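Local coordinates for protein farnesyltransferase, putative (Trypanosoma cruzi, PDB 3WCA) that probably condenses two farnesyl diphosphate molecules into squalene with magnesium and NAD(P)H, the step that commits isoprenoids to lanosterol synthesis, at residues P283-M288 and Q327-Y332. The protein carries 1 engineered substitution. Numbering follows the deposited sequence.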
loop_
_atom_site.group_PDB
_atom_site.type_symbol
_atom_site.label_atom_id
_atom_site.label_comp_id
_atom_site.label_asym_id
_atom_site.label_seq_id
_atom_site.Cartn_x
_atom_site.Cartn_y
_atom_site.Cartn_z
ATOM N N PRO A 283 -7.472 6.634 -0.299
ATOM C CA PRO A 283 -6.118 6.233 -0.681
ATOM C C PRO A 283 -6.048 5.833 -2.161
ATOM O O PRO A 283 -5.046 6.094 -2.832
ATOM C CB PRO A 283 -5.834 5.060 0.260
ATOM C CG PRO A 283 -6.679 5.412 1.498
ATOM C CD PRO A 283 -7.965 5.810 0.818
ATOM N N GLN A 284 -7.106 5.211 -2.672
ATOM C CA GLN A 284 -7.121 4.812 -4.068
ATOM C C GLN A 284 -7.117 6.045 -4.975
ATOM O O GLN A 284 -6.365 6.101 -5.944
ATOM C CB GLN A 284 -8.350 3.945 -4.387
ATOM C CG GLN A 284 -8.430 2.608 -3.627
ATOM C CD GLN A 284 -7.243 1.704 -3.887
ATOM O OE1 GLN A 284 -6.710 1.666 -4.999
ATOM N NE2 GLN A 284 -6.825 0.964 -2.868
ATOM N N VAL A 285 -7.953 7.031 -4.672
ATOM C CA VAL A 285 -7.982 8.233 -5.501
ATOM C C VAL A 285 -6.622 8.956 -5.443
ATOM O O VAL A 285 -6.148 9.484 -6.447
ATOM C CB VAL A 285 -9.108 9.180 -5.060
ATOM C CG1 VAL A 285 -9.046 10.473 -5.859
ATOM C CG2 VAL A 285 -10.456 8.499 -5.260
ATOM N N MET A 286 -5.993 8.964 -4.273
ATOM C CA MET A 286 -4.681 9.591 -4.102
ATOM C C MET A 286 -3.616 8.861 -4.931
ATOM O O MET A 286 -2.714 9.479 -5.486
ATOM C CB MET A 286 -4.267 9.531 -2.641
ATOM C CG MET A 286 -5.251 10.172 -1.727
ATOM S SD MET A 286 -4.618 11.735 -1.239
ATOM C CE MET A 286 -4.209 11.289 0.454
ATOM N N ALA A 287 -3.720 7.538 -4.977
ATOM C CA ALA A 287 -2.776 6.727 -5.728
ATOM C C ALA A 287 -2.897 7.031 -7.215
ATOM O O ALA A 287 -1.888 7.165 -7.907
ATOM C CB ALA A 287 -3.032 5.239 -5.467
ATOM N N MET A 288 -4.127 7.151 -7.705
ATOM C CA MET A 288 -4.326 7.451 -9.115
ATOM C C MET A 288 -3.818 8.854 -9.450
ATOM O O MET A 288 -3.315 9.079 -10.553
ATOM C CB MET A 288 -5.797 7.305 -9.507
ATOM C CG MET A 288 -6.054 7.487 -11.008
ATOM S SD MET A 288 -5.359 6.180 -12.084
ATOM C CE MET A 288 -6.560 4.973 -11.836
ATOM N N GLN A 327 -15.823 10.032 -10.767
ATOM C CA GLN A 327 -15.444 11.139 -11.622
ATOM C C GLN A 327 -14.028 11.647 -11.337
ATOM O O GLN A 327 -13.305 11.999 -12.273
ATOM C CB GLN A 327 -16.491 12.265 -11.578
ATOM C CG GLN A 327 -16.964 12.718 -10.218
ATOM C CD GLN A 327 -18.304 13.452 -10.297
ATOM O OE1 GLN A 327 -19.357 12.835 -10.515
ATOM N NE2 GLN A 327 -18.265 14.774 -10.138
ATOM N N MET A 328 -13.603 11.673 -10.074
ATOM C CA MET A 328 -12.236 12.114 -9.796
ATOM C C MET A 328 -11.222 11.112 -10.366
ATOM O O MET A 328 -10.167 11.506 -10.849
ATOM C CB MET A 328 -12.001 12.296 -8.297
ATOM C CG MET A 328 -12.617 13.572 -7.740
ATOM S SD MET A 328 -12.088 13.904 -6.051
ATOM C CE MET A 328 -13.156 12.779 -5.179
ATOM N N LEU A 329 -11.546 9.822 -10.316
ATOM C CA LEU A 329 -10.653 8.797 -10.857
ATOM C C LEU A 329 -10.621 8.919 -12.380
ATOM O O LEU A 329 -9.576 8.740 -13.010
ATOM C CB LEU A 329 -11.128 7.389 -10.478
ATOM C CG LEU A 329 -11.009 6.931 -9.022
ATOM C CD1 LEU A 329 -11.637 5.546 -8.864
ATOM C CD2 LEU A 329 -9.545 6.898 -8.608
ATOM N N LYS A 330 -11.773 9.220 -12.968
ATOM C CA LYS A 330 -11.844 9.384 -14.411
ATOM C C LYS A 330 -10.978 10.587 -14.784
ATOM O O LYS A 330 -10.156 10.524 -15.705
ATOM C CB LYS A 330 -13.286 9.626 -14.856
ATOM C CG LYS A 330 -13.455 9.616 -16.369
ATOM C CD LYS A 330 -14.783 10.203 -16.795
ATOM C CE LYS A 330 -15.681 9.132 -17.361
ATOM N NZ LYS A 330 -15.795 8.004 -16.400
ATOM N N THR A 331 -11.160 11.679 -14.048
ATOM C CA THR A 331 -10.390 12.895 -14.283
ATOM C C THR A 331 -8.883 12.649 -14.254
ATOM O O THR A 331 -8.162 13.092 -15.146
ATOM C CB THR A 331 -10.702 13.982 -13.235
ATOM O OG1 THR A 331 -12.048 14.446 -13.408
ATOM C CG2 THR A 331 -9.749 15.152 -13.392
ATOM N N TYR A 332 -8.407 11.969 -13.217
ATOM C CA TYR A 332 -6.986 11.685 -13.109
ATOM C C TYR A 332 -6.539 10.685 -14.167
ATOM O O TYR A 332 -5.453 10.805 -14.721
ATOM C CB TYR A 332 -6.654 11.176 -11.711
ATOM C CG TYR A 332 -6.609 12.291 -10.695
ATOM C CD1 TYR A 332 -5.670 13.314 -10.802
ATOM C CD2 TYR A 332 -7.537 12.352 -9.653
ATOM C CE1 TYR A 332 -5.650 14.374 -9.898
ATOM C CE2 TYR A 332 -7.533 13.408 -8.744
ATOM C CZ TYR A 332 -6.592 14.412 -8.869
ATOM O OH TYR A 332 -6.579 15.448 -7.960
#
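Leu329 reaches from the helix segment 327-332 to Val285 and Met288 on 283-288, and its branched end carries much of this apolar contact. From CB the chain leaves with CG anti to the carbonyl carbon (chi1 -71°), a turn that swings the isopropyl end toward the other helix although the first bond does not aim at it. CG lies 4.1 Å from Val285 CG2. Of the two methyls, CD2 does the touching: it rests 3.7 Å from Val285 CA, against the backbone itself, with Val285 CG2 close on one flank and Met288 CB, at 3.9 Å, on the other. The methyl thus sits in the groove between residues one helical turn apart, while CD1 is directed away from Val285 and Met288.

The two methyls of Val285 divide the work. CG2 serves Leu329, whereas CG1, anti to the backbone N, faces Met328 CB at 4.2 Å and, more distantly, CE2 of the Tyr332 ring, which it approaches obliquely. One turn farther along, Met288 and Tyr332 pass alongside each other, their side chains running in opposing senses, with Met288 CG 3.8 Å from Tyr332 CB; the methionine chain then bends at both later torsions. No hydrogen bond links the segments, so van der Waals contact alone joins them here.

The two segments run nearly parallel, their axes 14° apart and 9.5 Å at closest approach, within the all-helical fold of the squalene/phytoene synthase family. Helix 309-318 adjoins the pair through Ile315, which meets both Val285 and Tyr332, and Met361 of helix 347-362 packs on Leu329. Helix 274-294 turns another side inward, where Gln284, hydrogen-bonded to Met196 O, approaches the bound farnesyl thiodiphosphate; the contact thus joins helix 322-338 to a helix that borders the substrate-analogue pocket.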